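Local coordinates for DNA-3-methyladenine glycosidase II, putative (Deinococcus radiodurans, PDB 2YG9), which belongs to the HhH-GPD superfamily of base excision DNA repair proteins and folds as a single chain of helices and loops without strands, at residues A[47-52]-A[211-216]; A[87-92]-A[104-109]; A[96-101]-A[117-122]; A[142-147]-A[161-166]; A[182-187]-A[195-200]. All coordinates share one frame; numbering follows the deposited sequence.

In the fold
The five contacts run along an elongated, all-helical chain. Contacts 2 and 3 lie at one end, with centres about 10 Å apart, and they touch: Gly91 and Pro90 pack on Ala97, and Leu106 reaches Gln120 and Val101. Contacts 1 and 5 occupy the other end, with centres about 15 Å apart, joined where Leu211 packs on Val184, Leu187 and Trp200. Contact 4, centred only about 7 Å from the middle of the chain, lies between them and meets contact 1 through Trp212 on Met161, Leu164 and Phe165. Contacts 2 and 5 are the farthest apart, about 42 Å between centres. The nickel ion belongs to the far end, about 10 Å from the Trp200 side chain of contact 5.

Contact 1: residues A[47-52]-A[211-216]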
# COMPACT_ATOMS: atom_id res chain seq x y z
N SER A 47 -16.27 -1.37 -15.91
CA SER A 47 -16.40 -0.99 -17.34
C SER A 47 -16.14 0.49 -17.56
O SER A 47 -15.49 0.85 -18.55
CB SER A 47 -17.71 -1.43 -17.99
OG SER A 47 -18.79 -0.79 -17.39
N LEU A 48 -16.56 1.36 -16.64
CA LEU A 48 -16.32 2.79 -16.77
C LEU A 48 -14.84 3.14 -16.63
O LEU A 48 -14.35 4.10 -17.25
CB LEU A 48 -17.16 3.64 -15.79
CG LEU A 48 -18.66 3.77 -16.14
CD1 LEU A 48 -19.47 4.24 -14.96
CD2 LEU A 48 -18.86 4.68 -17.36
N CYS A 49 -14.13 2.39 -15.77
CA CYS A 49 -12.73 2.75 -15.47
C CYS A 49 -11.77 1.99 -16.38
O CYS A 49 -10.65 2.44 -16.60
CB CYS A 49 -12.41 2.53 -13.99
SG CYS A 49 -13.29 3.62 -12.89
N GLY A 50 -12.22 0.88 -16.95
CA GLY A 50 -11.38 0.08 -17.82
C GLY A 50 -10.36 -0.78 -17.08
O GLY A 50 -10.54 -1.13 -15.89
N GLU A 51 -9.30 -1.15 -17.79
CA GLU A 51 -8.30 -2.05 -17.24
C GLU A 51 -7.28 -1.31 -16.40
O GLU A 51 -6.91 -0.19 -16.70
CB GLU A 51 -7.59 -2.81 -18.36
CG GLU A 51 -7.03 -4.12 -17.89
CD GLU A 51 -8.05 -5.26 -18.03
OE1 GLU A 51 -8.45 -5.48 -19.21
OE2 GLU A 51 -8.41 -5.93 -16.99
N LEU A 52 -6.86 -1.95 -15.31
CA LEU A 52 -5.82 -1.43 -14.41
C LEU A 52 -4.60 -2.32 -14.53
O LEU A 52 -4.73 -3.52 -14.70
CB LEU A 52 -6.33 -1.42 -12.97
CG LEU A 52 -7.55 -0.59 -12.60
CD1 LEU A 52 -7.88 -0.68 -11.11
CD2 LEU A 52 -7.31 0.83 -13.04
N LEU A 211 -12.23 1.46 -6.79
CA LEU A 211 -12.81 2.61 -6.08
C LEU A 211 -11.98 3.90 -6.22
O LEU A 211 -12.53 5.01 -6.44
CB LEU A 211 -13.07 2.28 -4.61
CG LEU A 211 -14.21 1.31 -4.27
CD1 LEU A 211 -14.27 1.12 -2.77
CD2 LEU A 211 -15.54 1.80 -4.85
N TRP A 212 -10.66 3.78 -6.08
CA TRP A 212 -9.80 4.95 -6.25
C TRP A 212 -9.85 5.42 -7.71
O TRP A 212 -9.81 6.63 -8.01
CB TRP A 212 -8.35 4.64 -5.84
CG TRP A 212 -8.12 4.50 -4.34
CD1 TRP A 212 -8.56 5.33 -3.37
CD2 TRP A 212 -7.38 3.46 -3.68
NE1 TRP A 212 -8.13 4.89 -2.14
CE2 TRP A 212 -7.41 3.74 -2.30
CE3 TRP A 212 -6.67 2.33 -4.12
CZ2 TRP A 212 -6.77 2.93 -1.35
CZ3 TRP A 212 -6.05 1.52 -3.17
CH2 TRP A 212 -6.12 1.82 -1.81
N ALA A 213 -9.92 4.46 -8.63
CA ALA A 213 -9.95 4.82 -10.06
C ALA A 213 -11.25 5.57 -10.37
O ALA A 213 -11.27 6.51 -11.13
CB ALA A 213 -9.79 3.58 -10.96
N ASN A 214 -12.35 5.14 -9.75
CA ASN A 214 -13.64 5.76 -10.00
C ASN A 214 -13.66 7.16 -9.44
O ASN A 214 -14.31 8.07 -9.99
CB ASN A 214 -14.75 4.88 -9.43
CG ASN A 214 -16.12 5.33 -9.86
OD1 ASN A 214 -16.96 5.77 -9.04
ND2 ASN A 214 -16.36 5.26 -11.13
N SER A 215 -12.95 7.36 -8.33
CA SER A 215 -12.91 8.68 -7.74
C SER A 215 -12.17 9.65 -8.68
O SER A 215 -12.60 10.75 -8.87
CB SER A 215 -12.22 8.65 -6.37
OG SER A 215 -11.99 9.97 -5.91
N ALA A 216 -11.04 9.20 -9.19
CA ALA A 216 -10.25 9.92 -10.19
C ALA A 216 -11.08 10.22 -11.45
O ALA A 216 -11.08 11.35 -11.97
CB ALA A 216 -8.97 9.05 -10.53
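Cys49 and Ala213 make a small apolar contact that packs the end of helix 40-49 against helix 204-219, tying an early helix to the last one in this all-helical HhH-GPD family fold, the nearest ends of the two segments being 159 residues apart. The thiol does most of the touching. With chi1 at -66° its sulfur turns away from its own carbonyl carbon and toward the opposing helix, where SG lies 3.6 Å from Asn214 CA and 4.0 Å from Ala213 CB. A small, polarisable side chain suits this place, because the backbones come close: the CA atoms of Cys49 and Asn214 are 6.3 Å apart. Alanine answers it from the other side with a single methyl group that lets the helix approach. Asn214 contributes its backbone and CB here, the latter 4.0 Å from Cys49 SG.

Gly50, the first residue past the helix, has a positive phi of 78°, a conformation readily adopted by glycine, and the chain then turns so that Leu52 comes back toward helix 204-219. Two residues before Leu52, the carbonyl oxygen Gly50 O accepts a hydrogen bond from Tyr210 OH, a polar link beside the apolar patch. Trp212 serves another side of helix 204-219, packing on Met161 and Leu164. The methyl of Ala213 has two neighbours from the first segment, Cys49 and, at the edge of the patch, Leu52, whose CD2 lies 4.2 Å from Ala213 CB.

Contact 2: residues A[87-92]-A[104-109]; sequences EGLPGG and DDLRGV
Leu89, in the loop that follows helix 76-87, pushes its branched end against Leu106 of the short helix 103-108 and against Val109. This is a buried apolar contact within the helical HhH-GPD family fold, and it closes a loop of the chain that holds helix 95-98. Leu89 carries the whole of its segment's side. Its CG is turned away from its own carbonyl carbon (chi1 -66°) and the chain is extended beyond (chi2 170°), which thrusts the two methyls forward as a fork. One prong, Leu89 CD1, meets Leu106 CD2 at 3.7 Å, while the other goes to Val109.

Leu106 has nearly the same two torsions, yet it starts from a different direction: its end bends in toward the loop, and the two leucines cross at about a right angle. Leucine suits both places because its fork can serve two neighbours, and Leu106 also packs on Leu86, Val101 and Val116. Val109 offers a compact branched surface and shares Leu86 with it.

The loop is held by a type II turn from Leu89 to Gly92, closed by Gly92 N to Leu89 O at 2.9 Å. Gly91 takes the position with phi at 87°, where a CB would press on Pro90 O. Leu89 is the first residue of this turn, and its second prong ends with CD2 at 4.2 Å from Val109 CG1.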
# COMPACT_ATOMS: atom_id res chain seq x y z
N GLU A 87 19.10 6.62 -1.90
CA GLU A 87 19.88 5.71 -2.76
C GLU A 87 21.34 6.12 -2.91
O GLU A 87 22.20 5.30 -3.11
CB GLU A 87 19.25 5.60 -4.16
CG GLU A 87 17.93 4.83 -4.18
CD GLU A 87 17.36 4.66 -5.58
OE1 GLU A 87 17.20 5.68 -6.27
OE2 GLU A 87 17.08 3.53 -5.98
N GLY A 88 21.59 7.41 -2.78
CA GLY A 88 22.91 7.97 -2.97
C GLY A 88 23.76 7.99 -1.72
O GLY A 88 24.95 8.24 -1.78
N LEU A 89 23.14 7.72 -0.58
CA LEU A 89 23.91 7.55 0.65
C LEU A 89 24.76 6.31 0.52
O LEU A 89 24.42 5.37 -0.25
CB LEU A 89 22.98 7.43 1.86
CG LEU A 89 22.13 8.65 2.23
CD1 LEU A 89 21.10 8.25 3.29
CD2 LEU A 89 23.02 9.77 2.72
N PRO A 90 25.88 6.27 1.27
CA PRO A 90 26.76 5.12 1.27
C PRO A 90 26.04 3.81 1.61
O PRO A 90 25.41 3.72 2.66
CB PRO A 90 27.77 5.46 2.37
CG PRO A 90 27.79 6.91 2.43
CD PRO A 90 26.39 7.33 2.17
N GLY A 91 26.11 2.83 0.70
CA GLY A 91 25.43 1.54 0.89
C GLY A 91 23.99 1.50 0.40
O GLY A 91 23.35 0.46 0.40
N GLY A 92 23.45 2.64 -0.01
CA GLY A 92 22.09 2.70 -0.48
C GLY A 92 21.02 2.40 0.55
O GLY A 92 21.20 2.55 1.77
N ASP A 104 21.45 13.26 11.39
CA ASP A 104 21.69 14.55 10.78
C ASP A 104 21.83 14.44 9.28
O ASP A 104 21.32 15.30 8.56
CB ASP A 104 22.90 15.25 11.42
CG ASP A 104 22.62 15.70 12.82
OD1 ASP A 104 21.43 15.68 13.28
OD2 ASP A 104 23.61 16.07 13.49
N ASP A 105 22.46 13.38 8.78
CA ASP A 105 22.54 13.18 7.35
C ASP A 105 21.22 12.71 6.74
O ASP A 105 20.93 13.05 5.60
CB ASP A 105 23.72 12.26 6.99
CG ASP A 105 25.09 12.93 7.29
OD1 ASP A 105 25.15 14.17 7.43
OD2 ASP A 105 26.09 12.21 7.41
N LEU A 106 20.40 11.96 7.48
CA LEU A 106 19.07 11.62 6.98
C LEU A 106 18.17 12.83 6.94
O LEU A 106 17.42 13.02 6.00
CB LEU A 106 18.43 10.53 7.82
CG LEU A 106 19.18 9.19 7.74
CD1 LEU A 106 18.65 8.24 8.80
CD2 LEU A 106 19.07 8.59 6.31
N ARG A 107 18.24 13.69 7.96
CA ARG A 107 17.57 14.99 7.88
C ARG A 107 18.05 15.76 6.67
O ARG A 107 17.27 16.38 5.94
CB ARG A 107 17.86 15.83 9.12
CG ARG A 107 16.97 15.51 10.24
CD ARG A 107 15.55 16.07 9.97
NE ARG A 107 15.36 17.48 10.34
CZ ARG A 107 14.41 18.28 9.83
NH1 ARG A 107 13.61 17.86 8.86
NH2 ARG A 107 14.26 19.53 10.30
N GLY A 108 19.35 15.68 6.47
CA GLY A 108 20.07 16.34 5.37
C GLY A 108 19.57 16.03 3.99
O GLY A 108 19.69 16.87 3.10
N VAL A 109 18.98 14.86 3.80
CA VAL A 109 18.44 14.53 2.50
C VAL A 109 17.09 15.14 2.31
O VAL A 109 16.55 15.07 1.24
CB VAL A 109 18.37 12.97 2.20
CG1 VAL A 109 19.75 12.37 2.24
CG2 VAL A 109 17.34 12.26 3.12

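Contact 3: residues A[96-101]-A[117-122]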
# COMPACT_ATOMS: atom_id res chain seq x y z
N ALA A 96 21.38 -2.25 7.04
CA ALA A 96 22.64 -2.08 7.76
C ALA A 96 23.32 -0.80 7.33
O ALA A 96 23.94 -0.12 8.13
CB ALA A 96 23.57 -3.31 7.54
N ALA A 97 23.22 -0.45 6.06
CA ALA A 97 23.83 0.76 5.55
C ALA A 97 23.15 2.00 6.13
O ALA A 97 23.83 2.93 6.59
CB ALA A 97 23.79 0.76 3.99
N LEU A 98 21.83 2.01 6.17
CA LEU A 98 21.07 3.16 6.70
C LEU A 98 21.32 3.44 8.19
O LEU A 98 21.19 4.57 8.63
CB LEU A 98 19.57 2.97 6.46
CG LEU A 98 19.15 3.22 5.02
CD1 LEU A 98 17.69 2.85 4.78
CD2 LEU A 98 19.43 4.65 4.68
N LEU A 99 21.64 2.41 8.94
CA LEU A 99 22.04 2.56 10.35
C LEU A 99 23.44 3.17 10.55
O LEU A 99 23.79 3.59 11.65
CB LEU A 99 21.95 1.21 11.04
CG LEU A 99 20.53 0.66 11.20
CD1 LEU A 99 20.56 -0.75 11.88
CD2 LEU A 99 19.66 1.63 11.98
N LYS A 100 24.22 3.27 9.49
CA LYS A 100 25.53 3.88 9.60
C LYS A 100 25.50 5.34 9.16
O LYS A 100 26.47 6.08 9.27
CB LYS A 100 26.52 3.08 8.77
CG LYS A 100 26.82 1.72 9.32
CD LYS A 100 27.90 1.07 8.45
CE LYS A 100 27.89 -0.41 8.59
NZ LYS A 100 28.32 -0.71 9.96
N VAL A 101 24.35 5.76 8.65
CA VAL A 101 24.10 7.15 8.31
C VAL A 101 23.57 7.84 9.56
O VAL A 101 22.74 7.28 10.28
CB VAL A 101 23.11 7.20 7.15
CG1 VAL A 101 22.82 8.61 6.76
CG2 VAL A 101 23.68 6.40 5.97
N ARG A 117 12.98 8.98 11.96
CA ARG A 117 12.74 8.05 13.05
C ARG A 117 12.14 6.75 12.55
O ARG A 117 12.54 5.65 12.97
CB ARG A 117 11.80 8.69 14.08
CG ARG A 117 11.30 7.74 15.16
CD ARG A 117 10.48 8.48 16.24
NE ARG A 117 11.31 9.41 17.01
CZ ARG A 117 12.21 9.08 17.94
NH1 ARG A 117 12.44 7.80 18.22
NH2 ARG A 117 12.89 10.04 18.59
N THR A 118 11.15 6.89 11.70
CA THR A 118 10.50 5.73 11.06
C THR A 118 11.48 4.91 10.26
O THR A 118 11.60 3.71 10.43
CB THR A 118 9.35 6.22 10.13
OG1 THR A 118 8.36 6.87 10.92
CG2 THR A 118 8.75 5.06 9.36
N VAL A 119 12.23 5.57 9.37
CA VAL A 119 13.30 4.91 8.61
C VAL A 119 14.39 4.27 9.48
O VAL A 119 14.78 3.11 9.23
CB VAL A 119 13.96 5.87 7.55
CG1 VAL A 119 15.09 5.14 6.84
CG2 VAL A 119 12.92 6.35 6.51
N GLN A 120 14.86 4.96 10.52
CA GLN A 120 15.77 4.33 11.45
C GLN A 120 15.16 3.13 12.14
O GLN A 120 15.83 2.13 12.36
CB GLN A 120 16.28 5.32 12.47
CG GLN A 120 17.16 6.41 11.79
CD GLN A 120 17.56 7.51 12.73
OE1 GLN A 120 16.82 7.85 13.66
NE2 GLN A 120 18.79 8.00 12.56
N ALA A 121 13.88 3.26 12.49
CA ALA A 121 13.18 2.22 13.21
C ALA A 121 13.04 0.97 12.35
O ALA A 121 13.24 -0.15 12.84
CB ALA A 121 11.83 2.73 13.70
N ALA A 122 12.70 1.18 11.08
CA ALA A 122 12.53 0.08 10.09
C ALA A 122 13.87 -0.60 9.81
O ALA A 122 13.93 -1.83 9.77
CB ALA A 122 11.93 0.63 8.78
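Leu98 and Val119 form the close-packed side of this contact, between helix 95-98 and the long helix 113-127. Leu98 CD1 lies 4.0 Å from Val119 CG1, and the two side chains cross at a slant. Val119 has CG1 anti to its backbone N (chi1 178°), which swings that methyl round to meet the leucine. Both residues are buried, and branched apolar side chains fit here because helix 61-71 packs on the same two side chains: Phe62 on Leu98, and Val69 on Val119.

The contact belongs to the helical HhH-GPD family region, where short helices 95-98 and 103-108 pack around helix 113-127. Toward solvent it becomes looser. Leu99, exposed, sends its CD2 to the backbone, 3.9 Å from Gln120 O, and leans further along the helix on Ala123 and Val127. The CA atoms of Leu99 and Gln120 are the nearest pair of the two segments, 6.6 Å apart, so the backbones draw together on this open side while the side chains interlock little. Gln120 suits a partly exposed place: both its CG and its amide NE2 lie against Leu106 CD1, an apolar cover from a polar residue.

Contact 4: residues A[142-147]-A[161-166]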
# COMPACT_ATOMS: atom_id res chain seq x y z
N GLU A 142 -2.32 -10.05 8.31
CA GLU A 142 -2.43 -9.46 9.65
C GLU A 142 -1.16 -9.50 10.50
O GLU A 142 -0.92 -8.62 11.33
CB GLU A 142 -3.60 -10.12 10.38
CG GLU A 142 -4.95 -9.61 9.84
CD GLU A 142 -5.16 -8.13 10.11
OE1 GLU A 142 -4.99 -7.69 11.25
OE2 GLU A 142 -5.53 -7.40 9.18
N LEU A 143 -0.37 -10.54 10.30
CA LEU A 143 0.91 -10.65 11.00
C LEU A 143 1.93 -9.64 10.46
O LEU A 143 2.68 -9.04 11.23
CB LEU A 143 1.49 -12.06 10.91
CG LEU A 143 0.76 -13.26 11.53
CD1 LEU A 143 1.68 -14.49 11.46
CD2 LEU A 143 0.25 -13.10 12.99
N VAL A 144 1.97 -9.46 9.13
CA VAL A 144 2.80 -8.40 8.53
C VAL A 144 2.35 -7.02 9.03
O VAL A 144 3.15 -6.18 9.46
CB VAL A 144 2.79 -8.48 6.99
CG1 VAL A 144 3.66 -7.34 6.33
CG2 VAL A 144 3.24 -9.90 6.52
N ILE A 145 1.04 -6.80 8.99
CA ILE A 145 0.45 -5.56 9.47
C ILE A 145 0.87 -5.27 10.90
O ILE A 145 1.37 -4.18 11.18
CB ILE A 145 -1.10 -5.51 9.28
CG1 ILE A 145 -1.41 -5.46 7.77
CG2 ILE A 145 -1.70 -4.27 10.02
CD1 ILE A 145 -2.85 -5.84 7.35
N ALA A 146 0.69 -6.22 11.80
CA ALA A 146 0.94 -5.99 13.21
C ALA A 146 2.41 -5.60 13.44
O ALA A 146 2.71 -4.72 14.25
CB ALA A 146 0.58 -7.23 14.03
N GLU A 147 3.33 -6.23 12.72
CA GLU A 147 4.74 -5.90 12.91
C GLU A 147 5.11 -4.53 12.37
O GLU A 147 5.94 -3.84 12.95
CB GLU A 147 5.66 -6.97 12.30
CG GLU A 147 5.64 -8.30 13.03
CD GLU A 147 5.77 -8.18 14.56
OE1 GLU A 147 6.83 -7.66 15.06
OE2 GLU A 147 4.81 -8.63 15.25
N MET A 161 -1.48 -0.25 2.79
CA MET A 161 -1.11 0.27 1.50
C MET A 161 0.16 -0.44 0.99
O MET A 161 0.35 -0.67 -0.20
CB MET A 161 -0.83 1.78 1.60
CG MET A 161 -2.05 2.70 1.75
SD MET A 161 -3.36 2.37 0.58
CE MET A 161 -4.45 1.32 1.50
N PHE A 162 1.05 -0.73 1.92
CA PHE A 162 2.30 -1.46 1.61
C PHE A 162 2.04 -2.91 1.13
O PHE A 162 2.59 -3.39 0.13
CB PHE A 162 3.21 -1.41 2.85
CG PHE A 162 4.50 -2.18 2.70
CD1 PHE A 162 5.53 -1.69 1.93
CD2 PHE A 162 4.66 -3.40 3.30
CE1 PHE A 162 6.72 -2.43 1.77
CE2 PHE A 162 5.84 -4.12 3.17
CZ PHE A 162 6.86 -3.63 2.44
N LEU A 163 1.18 -3.60 1.83
CA LEU A 163 0.71 -4.91 1.39
C LEU A 163 0.10 -4.86 -0.00
O LEU A 163 0.45 -5.70 -0.87
CB LEU A 163 -0.33 -5.47 2.38
CG LEU A 163 0.16 -6.37 3.52
CD1 LEU A 163 1.21 -5.70 4.34
CD2 LEU A 163 -1.06 -6.73 4.37
N LEU A 164 -0.79 -3.88 -0.23
CA LEU A 164 -1.51 -3.80 -1.49
C LEU A 164 -0.60 -3.39 -2.65
O LEU A 164 -0.54 -4.08 -3.67
CB LEU A 164 -2.72 -2.88 -1.36
CG LEU A 164 -3.82 -2.84 -2.43
CD1 LEU A 164 -5.04 -2.14 -1.78
CD2 LEU A 164 -3.41 -2.10 -3.74
N PHE A 165 0.12 -2.29 -2.47
CA PHE A 165 0.91 -1.75 -3.54
C PHE A 165 2.33 -2.31 -3.63
O PHE A 165 2.81 -2.45 -4.75
CB PHE A 165 0.96 -0.24 -3.52
CG PHE A 165 -0.34 0.40 -3.86
CD1 PHE A 165 -0.78 0.47 -5.18
CD2 PHE A 165 -1.14 0.93 -2.87
CE1 PHE A 165 -1.99 1.09 -5.49
CE2 PHE A 165 -2.34 1.55 -3.18
CZ PHE A 165 -2.77 1.60 -4.48
N ALA A 166 3.00 -2.59 -2.53
CA ALA A 166 4.41 -3.08 -2.63
C ALA A 166 4.45 -4.60 -2.78
O ALA A 166 5.09 -5.15 -3.70
CB ALA A 166 5.27 -2.65 -1.42
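Leu163 meets Val144 and Ile145 where helix 141-149 packs on helix 156-166, the two helices and short intervening turn being the helix-hairpin-helix element from which the HhH-GPD superfamily takes its name. The contact is buried and lies near the middle of the chain.

Apolar packing carries it. Leu163 divides its two methyls between consecutive residues of the opposing helix. CD1 goes to Val144 CG1 at 3.6 Å, the two side chains sliding past each other in opposite directions. CD2 goes to Ile145, which it crosses at about a right angle. Leu163 itself has an uncommon conformation, with chi1 at -92° and chi2 at 55°, and this turns its fork so that each methyl faces a different neighbour. A beta-branched residue suits each of the two opposing places: Val144 holds its short CG1 near its own backbone, where Leu163 CD1 meets it, while Ile145 has a longer branch, extended at chi2 162°, that reaches across to the leucine. Ile145 also packs on Arg156 and Ala159 of the other helix.

A charged pair lies beside the apolar packing: Glu142 OE2 forms a salt bridge with Arg156 NH2, joining the same two helices.

Aromatic packing occupies the other side of helix 156-166. Leu164 CD2 sits over the centre of the Phe165 ring, 3.6 Å above its plane, and Met161 SD lies at the ring edge, in plane. Back between the helices, Leu163 CD2 rests 3.6 Å from both CG1 and CD1 of Ile145.

Contact 5: residues A[182-187]-A[195-200]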
# COMPACT_ATOMS: atom_id res chain seq x y z
N GLN A 182 -15.47 6.75 1.64
CA GLN A 182 -16.36 7.75 1.00
C GLN A 182 -17.02 7.19 -0.24
O GLN A 182 -18.21 7.44 -0.46
CB GLN A 182 -15.60 9.03 0.64
CG GLN A 182 -15.32 9.92 1.88
CD GLN A 182 -14.46 11.13 1.54
OE1 GLN A 182 -13.70 11.15 0.54
NE2 GLN A 182 -14.55 12.15 2.38
N GLY A 183 -16.25 6.37 -0.98
CA GLY A 183 -16.72 5.63 -2.13
C GLY A 183 -17.77 4.58 -1.80
O GLY A 183 -18.75 4.44 -2.54
N VAL A 184 -17.56 3.82 -0.72
CA VAL A 184 -18.54 2.82 -0.33
C VAL A 184 -19.81 3.50 0.18
O VAL A 184 -20.91 3.04 -0.10
CB VAL A 184 -17.97 1.80 0.67
CG1 VAL A 184 -19.09 0.91 1.22
CG2 VAL A 184 -16.79 1.00 0.02
N GLU A 185 -19.65 4.58 0.94
CA GLU A 185 -20.78 5.37 1.42
C GLU A 185 -21.62 5.92 0.26
O GLU A 185 -22.83 5.87 0.30
CB GLU A 185 -20.27 6.49 2.35
CG GLU A 185 -21.01 7.82 2.32
CD GLU A 185 -20.46 8.85 3.34
OE1 GLU A 185 -19.41 9.55 3.08
OE2 GLU A 185 -21.11 8.94 4.41
N ARG A 186 -20.96 6.43 -0.77
CA ARG A 186 -21.62 7.03 -1.93
C ARG A 186 -22.34 6.00 -2.81
O ARG A 186 -23.51 6.18 -3.25
CB ARG A 186 -20.53 7.75 -2.74
CG ARG A 186 -20.99 8.53 -3.96
CD ARG A 186 -21.65 9.81 -3.56
NE ARG A 186 -20.71 10.78 -3.00
CZ ARG A 186 -21.05 12.02 -2.62
NH1 ARG A 186 -22.30 12.42 -2.78
NH2 ARG A 186 -20.15 12.86 -2.12
N LEU A 187 -21.66 4.89 -3.05
CA LEU A 187 -22.13 3.88 -3.98
C LEU A 187 -23.05 2.88 -3.29
O LEU A 187 -23.93 2.32 -3.91
CB LEU A 187 -20.90 3.23 -4.68
CG LEU A 187 -20.05 4.11 -5.59
CD1 LEU A 187 -18.90 3.32 -6.28
CD2 LEU A 187 -20.93 4.78 -6.65
N ASP A 195 -20.17 -5.89 5.04
CA ASP A 195 -20.92 -6.73 4.12
C ASP A 195 -20.53 -6.47 2.66
O ASP A 195 -20.16 -7.37 1.93
CB ASP A 195 -22.41 -6.49 4.25
CG ASP A 195 -23.04 -7.27 5.36
OD1 ASP A 195 -22.31 -8.00 6.06
OD2 ASP A 195 -24.29 -7.17 5.50
N VAL A 196 -20.68 -5.22 2.25
CA VAL A 196 -20.30 -4.82 0.91
C VAL A 196 -18.90 -5.33 0.50
O VAL A 196 -18.72 -5.98 -0.55
CB VAL A 196 -20.39 -3.31 0.79
CG1 VAL A 196 -19.80 -2.85 -0.51
CG2 VAL A 196 -21.88 -2.87 0.92
N THR A 197 -17.90 -5.03 1.33
CA THR A 197 -16.51 -5.34 1.01
C THR A 197 -16.15 -6.83 1.14
O THR A 197 -15.30 -7.32 0.39
CB THR A 197 -15.55 -4.47 1.85
OG1 THR A 197 -15.77 -4.68 3.25
CG2 THR A 197 -15.75 -2.98 1.50
N ALA A 198 -16.80 -7.56 2.06
CA ALA A 198 -16.60 -9.02 2.21
C ALA A 198 -16.91 -9.79 0.92
O ALA A 198 -16.28 -10.79 0.61
CB ALA A 198 -17.48 -9.55 3.37
N ARG A 199 -17.92 -9.32 0.19
CA ARG A 199 -18.34 -9.93 -1.06
C ARG A 199 -17.24 -9.88 -2.11
O ARG A 199 -17.14 -10.77 -2.99
CB ARG A 199 -19.57 -9.20 -1.59
CG ARG A 199 -20.15 -9.80 -2.83
CD ARG A 199 -21.44 -9.16 -3.18
NE ARG A 199 -22.06 -9.72 -4.37
CZ ARG A 199 -23.23 -9.30 -4.86
NH1 ARG A 199 -23.87 -8.32 -4.26
NH2 ARG A 199 -23.75 -9.87 -5.95
N TRP A 200 -16.42 -8.83 -2.04
CA TRP A 200 -15.32 -8.66 -2.97
C TRP A 200 -14.18 -9.60 -2.73
O TRP A 200 -13.44 -9.87 -3.64
CB TRP A 200 -14.79 -7.23 -2.93
CG TRP A 200 -15.84 -6.19 -3.21
CD1 TRP A 200 -17.03 -6.35 -3.85
CD2 TRP A 200 -15.76 -4.81 -2.86
NE1 TRP A 200 -17.70 -5.16 -3.92
CE2 TRP A 200 -16.94 -4.18 -3.35
CE3 TRP A 200 -14.80 -4.03 -2.21
CZ2 TRP A 200 -17.19 -2.82 -3.17
CZ3 TRP A 200 -15.04 -2.68 -2.06
CH2 TRP A 200 -16.23 -2.09 -2.53
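Val184 has CG1 anti to its backbone N (chi1 171°), a setting that splits its two methyls between Val196 on one hand and Thr197 and Trp200 on the other. Trp200, with chi1 at -57° and CG turned away from its carbonyl carbon, lays its indole back along its own helix, so that CH2 at the far end of the six-membered ring reaches Val184 CG2 at 4.0 Å. The methyl approaches the ring obliquely. One indole face is covered from within the helix itself by Val196 O and Thr197 CA, lying 3.6 Å and 3.8 Å above the ring plane, which helps to fix the ring's tilt.

The other methyl, Val184 CG1, meets Val196 CG1 at 4.2 Å, the two valines sliding past each other in opposite directions. Thr197 adds its methyl, with CG2 at 4.4 Å from Val184 CG2, while its OG1 turns back to a hydrogen bond with Trp193 O. A threonine suits this buried place because its hydroxyl is spent on its own helix and its methyl is offered to the contact. Trp200 likewise keeps its polar edge apart: NE1 bonds to Asp39 OD2.

The helical segments 182-187 and 195-200 run at 105° to each other, their axes 11.6 Å apart at closest approach, and Val184 alone of segment 182-187 spans the gap to the other segment in this HhH-GPD family fold. Helix 204-219 lies against both, with Leu211 packing on Val184 and Trp200, while helix 40-49 adds Leu42 beside Trp200, and Val41 and Val45 beside Leu187.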